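Cytochrome c2 (Rhodobacter capsulatus, PDB 1VYD) carries electrons through its heme c, acting as donor to the oxidized bacteriochlorophyll of the photosynthetic pathway and perhaps also serving the respiratory chain. Local coordinates at residues W67-I72 against D106-L111; A73-D78 against T94-K99. The protein carries 1 engineered substitution. One frame throughout, in Å; residues are numbered along the deposited sequence.

Contact 1: W67-I72 against D106-L111. With HEM (protoporphyrin IX containing Fe), chain C.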
loop_
_atom_site.group_PDB
_atom_site.type_symbol
_atom_site.label_atom_id
_atom_site.label_comp_id
_atom_site.label_asym_id
_atom_site.label_seq_id
_atom_site.Cartn_x
_atom_site.Cartn_y
_atom_site.Cartn_z
ATOM N N TRP A 67 -0.598 8.185 2.941
ATOM C CA TRP A 67 -1.334 7.713 1.813
ATOM C C TRP A 67 -2.794 8.139 1.768
ATOM O O TRP A 67 -3.562 7.933 2.700
ATOM C CB TRP A 67 -1.408 6.153 1.866
ATOM C CG TRP A 67 -0.050 5.537 1.781
ATOM C CD1 TRP A 67 0.660 4.914 2.789
ATOM C CD2 TRP A 67 0.713 5.394 0.597
ATOM N NE1 TRP A 67 1.820 4.404 2.307
ATOM C CE2 TRP A 67 1.908 4.746 0.956
ATOM C CE3 TRP A 67 0.520 5.785 -0.744
ATOM C CZ2 TRP A 67 2.902 4.481 0.006
ATOM C CZ3 TRP A 67 1.506 5.571 -1.659
ATOM C CH2 TRP A 67 2.705 4.903 -1.277
ATOM N N THR A 68 -3.273 8.296 0.520
ATOM C CA THR A 68 -4.663 8.608 0.222
ATOM C C THR A 68 -5.042 7.541 -0.801
ATOM O O THR A 68 -4.117 6.898 -1.337
ATOM C CB THR A 68 -4.829 10.019 -0.383
ATOM O OG1 THR A 68 -4.102 10.157 -1.607
ATOM C CG2 THR A 68 -4.334 11.089 0.578
ATOM N N GLU A 69 -6.289 7.324 -1.130
ATOM C CA GLU A 69 -6.720 6.366 -2.133
ATOM C C GLU A 69 -6.119 6.649 -3.501
ATOM O O GLU A 69 -5.704 5.704 -4.192
ATOM C CB GLU A 69 -8.241 6.430 -2.291
ATOM C CG GLU A 69 -8.926 5.788 -1.074
ATOM C CD GLU A 69 -10.432 5.769 -1.316
ATOM O OE1 GLU A 69 -10.908 5.341 -2.391
ATOM O OE2 GLU A 69 -11.126 6.265 -0.399
ATOM N N GLU A 70 -6.113 7.925 -3.872
ATOM C CA GLU A 70 -5.579 8.383 -5.151
ATOM C C GLU A 70 -4.090 8.134 -5.191
ATOM O O GLU A 70 -3.631 7.685 -6.239
ATOM C CB GLU A 70 -5.871 9.898 -5.310
ATOM C CG GLU A 70 -5.490 10.449 -6.669
ATOM C CD GLU A 70 -5.639 11.950 -6.815
ATOM O OE1 GLU A 70 -5.202 12.742 -5.922
ATOM O OE2 GLU A 70 -6.132 12.397 -7.898
ATOM N N ASP A 71 -3.295 8.430 -4.157
ATOM C CA ASP A 71 -1.907 8.034 -4.168
ATOM C C ASP A 71 -1.754 6.504 -4.128
ATOM O O ASP A 71 -0.787 5.999 -4.668
ATOM C CB ASP A 71 -1.071 8.638 -3.032
ATOM C CG ASP A 71 -1.183 10.156 -3.064
ATOM O OD1 ASP A 71 -1.599 10.782 -2.067
ATOM O OD2 ASP A 71 -0.823 10.688 -4.124
ATOM N N ILE A 72 -2.579 5.719 -3.465
ATOM C CA ILE A 72 -2.386 4.270 -3.515
ATOM C C ILE A 72 -2.569 3.760 -4.938
ATOM O O ILE A 72 -1.726 2.998 -5.447
ATOM C CB ILE A 72 -3.350 3.552 -2.532
ATOM C CG1 ILE A 72 -2.851 3.956 -1.119
ATOM C CG2 ILE A 72 -3.285 2.049 -2.783
ATOM C CD1 ILE A 72 -3.704 3.402 -0.010
ATOM N N ASP A 106 -9.936 0.840 -7.579
ATOM C CA ASP A 106 -10.874 -0.062 -6.914
ATOM C C ASP A 106 -10.248 -0.695 -5.692
ATOM O O ASP A 106 -10.914 -0.780 -4.657
ATOM C CB ASP A 106 -11.345 -1.105 -7.943
ATOM C CG ASP A 106 -12.149 -0.473 -9.082
ATOM O OD1 ASP A 106 -12.145 -1.055 -10.195
ATOM O OD2 ASP A 106 -12.776 0.594 -8.854
ATOM N N VAL A 107 -8.986 -1.164 -5.785
ATOM C CA VAL A 107 -8.272 -1.686 -4.656
ATOM C C VAL A 107 -8.126 -0.610 -3.561
ATOM O O VAL A 107 -8.297 -0.852 -2.367
ATOM C CB VAL A 107 -6.855 -2.203 -5.015
ATOM C CG1 VAL A 107 -6.319 -3.027 -3.805
ATOM C CG2 VAL A 107 -6.887 -3.174 -6.179
ATOM N N ALA A 108 -7.810 0.625 -3.932
ATOM C CA ALA A 108 -7.699 1.770 -3.082
ATOM C C ALA A 108 -8.969 2.077 -2.301
ATOM O O ALA A 108 -8.854 2.210 -1.066
ATOM C CB ALA A 108 -7.315 3.041 -3.827
ATOM N N ALA A 109 -10.119 2.047 -2.938
ATOM C CA ALA A 109 -11.433 2.223 -2.305
ATOM C C ALA A 109 -11.707 1.040 -1.375
ATOM O O ALA A 109 -12.240 1.174 -0.283
ATOM C CB ALA A 109 -12.586 2.198 -3.315
ATOM N N TYR A 110 -11.354 -0.177 -1.837
ATOM C CA TYR A 110 -11.522 -1.332 -0.972
ATOM C C TYR A 110 -10.653 -1.184 0.299
ATOM O O TYR A 110 -11.063 -1.633 1.367
ATOM C CB TYR A 110 -11.150 -2.616 -1.741
ATOM C CG TYR A 110 -11.019 -3.822 -0.845
ATOM C CD1 TYR A 110 -12.147 -4.299 -0.178
ATOM C CD2 TYR A 110 -9.813 -4.440 -0.608
ATOM C CE1 TYR A 110 -12.090 -5.367 0.712
ATOM C CE2 TYR A 110 -9.695 -5.564 0.228
ATOM C CZ TYR A 110 -10.824 -5.954 0.929
ATOM O OH TYR A 110 -10.745 -7.051 1.776
ATOM N N LEU A 111 -9.417 -0.704 0.246
ATOM C CA LEU A 111 -8.610 -0.559 1.457
ATOM C C LEU A 111 -9.188 0.482 2.421
ATOM O O LEU A 111 -9.185 0.251 3.640
ATOM C CB LEU A 111 -7.125 -0.273 1.154
ATOM C CG LEU A 111 -6.361 -1.378 0.406
ATOM C CD1 LEU A 111 -5.060 -0.883 -0.227
ATOM C CD2 LEU A 111 -6.046 -2.510 1.361
HETATM C CHA HEM C . 4.428 -1.700 0.360
HETATM C CHB HEM C . -0.086 -1.813 -1.474
HETATM C CHC HEM C . 1.078 -5.827 -3.985
HETATM C CHD HEM C . 5.252 -6.140 -1.485
HETATM C C1A HEM C . 3.127 -1.366 -0.004
HETATM C C2A HEM C . 2.405 -0.183 0.416
HETATM C C3A HEM C . 1.200 -0.238 -0.110
HETATM C C4A HEM C . 1.110 -1.443 -0.877
HETATM C CMA HEM C . -0.054 0.666 -0.063
HETATM C CAA HEM C . 3.041 0.906 1.348
HETATM C CBA HEM C . 2.727 0.561 2.785
HETATM C CGA HEM C . 3.236 1.469 3.884
HETATM O O1A HEM C . 3.853 2.535 3.594
HETATM O O2A HEM C . 3.113 0.967 5.027
HETATM C C1B HEM C . -0.099 -2.927 -2.290
HETATM C C2B HEM C . -1.234 -3.275 -3.108
HETATM C C3B HEM C . -0.868 -4.352 -3.816
HETATM C C4B HEM C . 0.446 -4.748 -3.429
HETATM C CMB HEM C . -2.605 -2.514 -3.098
HETATM C CAB HEM C . -1.642 -5.085 -4.941
HETATM C CBB HEM C . -2.154 -4.341 -5.992
HETATM C C1C HEM C . 2.313 -6.241 -3.497
HETATM C C2C HEM C . 2.960 -7.485 -3.892
HETATM C C3C HEM C . 4.101 -7.556 -3.236
HETATM C C4C HEM C . 4.217 -6.387 -2.381
HETATM C CMC HEM C . 2.290 -8.465 -4.873
HETATM C CAC HEM C . 5.251 -8.579 -3.346
HETATM C CBC HEM C . 5.576 -9.233 -4.509
HETATM C C1D HEM C . 5.357 -4.978 -0.742
HETATM C C2D HEM C . 6.542 -4.582 -0.029
HETATM C C3D HEM C . 6.312 -3.357 0.481
HETATM C C4D HEM C . 5.004 -2.924 0.047
HETATM C CMD HEM C . 7.772 -5.492 0.114
HETATM C CAD HEM C . 7.245 -2.443 1.271
HETATM C CBD HEM C . 7.887 -1.458 0.228
HETATM C CGD HEM C . 9.277 -0.975 0.531
HETATM O O1D HEM C . 9.819 -0.416 -0.455
HETATM O O2D HEM C . 9.877 -1.276 1.611
HETATM N NA HEM C . 2.308 -2.112 -0.785
HETATM N NB HEM C . 0.885 -3.852 -2.458
HETATM N NC HEM C . 3.103 -5.578 -2.583
HETATM N ND HEM C . 4.431 -3.939 -0.716
HETATM FE FE HEM C . 2.697 -3.866 -1.644
#

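Contact 2: A73-D78 against T94-K99. Engineered in segment 94-99: Glu95 (natural residue Gly). With HEM (protoporphyrin IX containing Fe), chain C.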
loop_
_atom_site.group_PDB
_atom_site.type_symbol
_atom_site.label_atom_id
_atom_site.label_comp_id
_atom_site.label_asym_id
_atom_site.label_seq_id
_atom_site.Cartn_x
_atom_site.Cartn_y
_atom_site.Cartn_z
ATOM N N ALA A 73 -3.684 4.202 -5.570
ATOM C CA ALA A 73 -3.978 3.897 -6.973
ATOM C C ALA A 73 -2.829 4.196 -7.914
ATOM O O ALA A 73 -2.612 3.395 -8.819
ATOM C CB ALA A 73 -5.089 4.819 -7.553
ATOM N N THR A 74 -2.110 5.306 -7.738
ATOM C CA THR A 74 -0.986 5.581 -8.665
ATOM C C THR A 74 0.244 4.800 -8.275
ATOM O O THR A 74 1.095 4.442 -9.091
ATOM C CB THR A 74 -0.601 7.079 -8.602
ATOM O OG1 THR A 74 -1.729 7.923 -8.937
ATOM C CG2 THR A 74 0.514 7.403 -9.566
ATOM N N TYR A 75 0.494 4.656 -6.952
ATOM C CA TYR A 75 1.736 3.977 -6.521
ATOM C C TYR A 75 1.772 2.530 -6.981
ATOM O O TYR A 75 2.797 2.028 -7.387
ATOM C CB TYR A 75 1.817 3.960 -5.006
ATOM C CG TYR A 75 2.792 2.969 -4.384
ATOM C CD1 TYR A 75 4.173 3.180 -4.344
ATOM C CD2 TYR A 75 2.296 1.844 -3.731
ATOM C CE1 TYR A 75 5.023 2.355 -3.631
ATOM C CE2 TYR A 75 3.113 1.023 -2.992
ATOM C CZ TYR A 75 4.483 1.265 -2.994
ATOM O OH TYR A 75 5.298 0.413 -2.256
ATOM N N VAL A 76 0.688 1.821 -6.908
ATOM C CA VAL A 76 0.456 0.387 -7.217
ATOM C C VAL A 76 0.610 0.126 -8.697
ATOM O O VAL A 76 1.098 -0.911 -9.144
ATOM C CB VAL A 76 -0.926 0.218 -6.531
ATOM C CG1 VAL A 76 -2.132 -0.098 -7.391
ATOM C CG2 VAL A 76 -0.914 -0.623 -5.287
ATOM N N LYS A 77 0.376 1.067 -9.619
ATOM C CA LYS A 77 0.628 0.934 -11.046
ATOM C C LYS A 77 2.131 0.919 -11.297
ATOM O O LYS A 77 2.578 0.226 -12.234
ATOM C CB LYS A 77 0.090 2.063 -11.932
ATOM C CG LYS A 77 -1.391 2.096 -12.127
ATOM C CD LYS A 77 -1.913 3.528 -12.197
ATOM C CE LYS A 77 -3.306 3.511 -12.822
ATOM N NZ LYS A 77 -4.351 4.080 -11.896
ATOM N N ASP A 78 2.900 1.654 -10.493
ATOM C CA ASP A 78 4.360 1.567 -10.734
ATOM C C ASP A 78 5.054 2.174 -9.540
ATOM O O ASP A 78 5.229 3.398 -9.461
ATOM C CB ASP A 78 4.722 2.303 -12.033
ATOM C CG ASP A 78 6.142 2.091 -12.444
ATOM O OD1 ASP A 78 6.282 2.064 -13.683
ATOM O OD2 ASP A 78 7.141 1.865 -11.715
ATOM N N THR A 94 12.319 0.710 -4.625
ATOM C CA THR A 94 11.245 0.054 -3.938
ATOM C C THR A 94 11.435 -1.464 -3.836
ATOM O O THR A 94 11.917 -2.106 -4.754
ATOM C CB THR A 94 9.896 0.283 -4.687
ATOM O OG1 THR A 94 8.898 -0.577 -4.103
ATOM C CG2 THR A 94 10.140 -0.179 -6.107
ATOM N N GLU A 95 10.954 -2.073 -2.754
ATOM C CA GLU A 95 11.047 -3.509 -2.564
ATOM C C GLU A 95 9.786 -4.165 -3.125
ATOM O O GLU A 95 9.629 -5.386 -3.056
ATOM C CB GLU A 95 11.117 -3.994 -1.135
ATOM C CG GLU A 95 12.391 -3.766 -0.398
ATOM C CD GLU A 95 13.456 -4.810 -0.680
ATOM O OE1 GLU A 95 13.695 -5.142 -1.863
ATOM O OE2 GLU A 95 14.061 -5.280 0.323
ATOM N N MET A 96 8.768 -3.372 -3.370
ATOM C CA MET A 96 7.498 -3.974 -3.819
ATOM C C MET A 96 7.689 -4.226 -5.320
ATOM O O MET A 96 7.608 -3.310 -6.090
ATOM C CB MET A 96 6.349 -3.049 -3.497
ATOM C CG MET A 96 5.071 -3.587 -4.212
ATOM S SD MET A 96 3.731 -2.641 -3.474
ATOM C CE MET A 96 2.583 -2.616 -4.850
ATOM N N ALA A 97 8.045 -5.426 -5.740
ATOM C CA ALA A 97 8.257 -5.656 -7.182
ATOM C C ALA A 97 7.029 -6.361 -7.779
ATOM O O ALA A 97 6.957 -7.592 -7.947
ATOM C CB ALA A 97 9.467 -6.549 -7.433
ATOM N N PHE A 98 6.058 -5.527 -8.099
ATOM C CA PHE A 98 4.804 -5.946 -8.676
ATOM C C PHE A 98 4.146 -4.605 -9.071
ATOM O O PHE A 98 4.197 -3.695 -8.241
ATOM C CB PHE A 98 3.844 -6.617 -7.669
ATOM C CG PHE A 98 2.537 -6.862 -8.350
ATOM C CD1 PHE A 98 2.496 -7.801 -9.374
ATOM C CD2 PHE A 98 1.408 -6.155 -8.048
ATOM C CE1 PHE A 98 1.316 -8.062 -10.020
ATOM C CE2 PHE A 98 0.210 -6.410 -8.668
ATOM C CZ PHE A 98 0.159 -7.364 -9.670
ATOM N N LYS A 99 3.657 -4.612 -10.306
ATOM C CA LYS A 99 3.007 -3.423 -10.839
ATOM C C LYS A 99 1.616 -3.914 -11.222
ATOM O O LYS A 99 1.526 -4.988 -11.883
ATOM C CB LYS A 99 3.759 -2.863 -12.040
ATOM C CG LYS A 99 5.263 -2.933 -12.112
ATOM C CD LYS A 99 5.944 -2.307 -13.343
ATOM C CE LYS A 99 6.975 -3.187 -14.076
ATOM N NZ LYS A 99 7.136 -2.894 -15.565
HETATM C CHA HEM C . 4.428 -1.700 0.360
HETATM C CHB HEM C . -0.086 -1.813 -1.474
HETATM C CHC HEM C . 1.078 -5.827 -3.985
HETATM C CHD HEM C . 5.252 -6.140 -1.485
HETATM C C1A HEM C . 3.127 -1.366 -0.004
HETATM C C2A HEM C . 2.405 -0.183 0.416
HETATM C C3A HEM C . 1.200 -0.238 -0.110
HETATM C C4A HEM C . 1.110 -1.443 -0.877
HETATM C CMA HEM C . -0.054 0.666 -0.063
HETATM C CAA HEM C . 3.041 0.906 1.348
HETATM C CBA HEM C . 2.727 0.561 2.785
HETATM C CGA HEM C . 3.236 1.469 3.884
HETATM O O1A HEM C . 3.853 2.535 3.594
HETATM O O2A HEM C . 3.113 0.967 5.027
HETATM C C1B HEM C . -0.099 -2.927 -2.290
HETATM C C2B HEM C . -1.234 -3.275 -3.108
HETATM C C3B HEM C . -0.868 -4.352 -3.816
HETATM C C4B HEM C . 0.446 -4.748 -3.429
HETATM C CMB HEM C . -2.605 -2.514 -3.098
HETATM C CAB HEM C . -1.642 -5.085 -4.941
HETATM C CBB HEM C . -2.154 -4.341 -5.992
HETATM C C1C HEM C . 2.313 -6.241 -3.497
HETATM C C2C HEM C . 2.960 -7.485 -3.892
HETATM C C3C HEM C . 4.101 -7.556 -3.236
HETATM C C4C HEM C . 4.217 -6.387 -2.381
HETATM C CMC HEM C . 2.290 -8.465 -4.873
HETATM C CAC HEM C . 5.251 -8.579 -3.346
HETATM C CBC HEM C . 5.576 -9.233 -4.509
HETATM C C1D HEM C . 5.357 -4.978 -0.742
HETATM C C2D HEM C . 6.542 -4.582 -0.029
HETATM C C3D HEM C . 6.312 -3.357 0.481
HETATM C C4D HEM C . 5.004 -2.924 0.047
HETATM C CMD HEM C . 7.772 -5.492 0.114
HETATM C CAD HEM C . 7.245 -2.443 1.271
HETATM C CBD HEM C . 7.887 -1.458 0.228
HETATM C CGD HEM C . 9.277 -0.975 0.531
HETATM O O1D HEM C . 9.819 -0.416 -0.455
HETATM O O2D HEM C . 9.877 -1.276 1.611
HETATM N NA HEM C . 2.308 -2.112 -0.785
HETATM N NB HEM C . 0.885 -3.852 -2.458
HETATM N NC HEM C . 3.103 -5.578 -2.583
HETATM N ND HEM C . 4.431 -3.939 -0.716
HETATM FE FE HEM C . 2.697 -3.866 -1.644
HETATM O O HOH W 1 7.751 0.441 -2.173
#

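Contact 1: W67-I72 against D106-L111
Glu69 and Ile72 carry the packing of 67-72 on Ala108, Ala109 and Leu111, while Trp67, just before the helix, turns to the heme. The indole NE1 of Trp67 donates to propionate oxygen O1A of the heme at 3.0 Å; the bond is nearly straight at 169°, and the acceptor lies in the plane of the ring, at its edge. Gly46 N, Tyr53 OH, Lys54 N and Arg43 NH1 also hydrogen-bond to the heme. Thr68 is the N-cap of helix 69-77: its OG1 accepts from Asp71 N at 3.2 Å and donates in turn to Asp71 OD1, meeting that oxygen from above the carboxylate plane. Glu69 opens the packing of helix 69-77 on helix 104-113, a helix pair that belongs to the class I cytochrome c fold. Glu69 O lies 3.1 Å from Ala108 CB, and the small methyl lets the backbones come close. With CD anti to CA (chi2 -176°) the Glu69 chain runs out past the Ala108 carbonyl, and OE1 ends 3.2 Å from Ala109 CA. Ile72, one turn on, sets CB 4.2 Å from Ala108 CB, while its CG2 meets Leu111 CD1. From the same helix as Leu111, Val107 CG1 packs on heme methyl CMB at 3.8 Å.

Contact 2: A73-D78 against T94-K99
The methionine side of the heme pocket is built here, where the end of helix 69-77 faces the loop that supplies the sixth ligand. Met96 SD binds the heme iron at 2.4 Å, and His17 NE2 is the other axial ligand. Chi1 of Met96 (170°) puts CG anti to the backbone N, 3.2 Å from heme NC, and the extended chain carries CE to 3.2 Å from heme NB. Tyr75 crosses the methionine obliquely, its OH 3.6 Å from Met96 SD; in this Met-aromatic contact SD is 4.8 Å from the centroid of the Tyr75 ring, 58° off the ring normal. Val76 CG2 meets Met96 CE and also packs on heme methyl CMB. An alanine in place of Met96 would probably leave the iron without its sulfur ligand and open a gap beside Tyr75 and Val76. Thr94 OG1 accepts from Met96 N at 2.9 Å, an ST turn that ties the backbone of the ligand in place. One water donates to heme propionate O1D; it sits unusually close to Tyr75 OH and Thr94 OG1, so those two lengths are doubtful. O1D also accepts from the backbone N of the engineered Glu95 at 3.1 Å. Farther along, Lys99 CB rests 3.3 Å from Lys77 O, and Lys99 CA makes a CA-H...O contact with Val76 O. Coordination to the iron holds the sulfur, with Tyr75 packed beside it and Val76 against CE, while O1D takes bonds from Glu95 N and the water, which its negative charge would probably strengthen.

Overall arrangement
Helix 69-77 serves both contacts: its first turn packs on helix 104-113 in contact 1, and its last turns face the ligand loop in contact 2. Contact 1 is the more buried, a meeting of two helices through an alanine methyl and branched aliphatic side chains, with a glutamate at its margin. Contact 2 joins a helix to irregular chain, and its buried heme side gives way to exposed lysines. Iron coordination and a water at the propionate mark its chemistry, whereas contact 1 touches the heme through one indole hydrogen bond and aliphatic contacts of Val107 and Leu111. The two meet at Trp67 CH2 and Tyr75 CG, 3.7 Å apart, and again between Ala108 and Ala73.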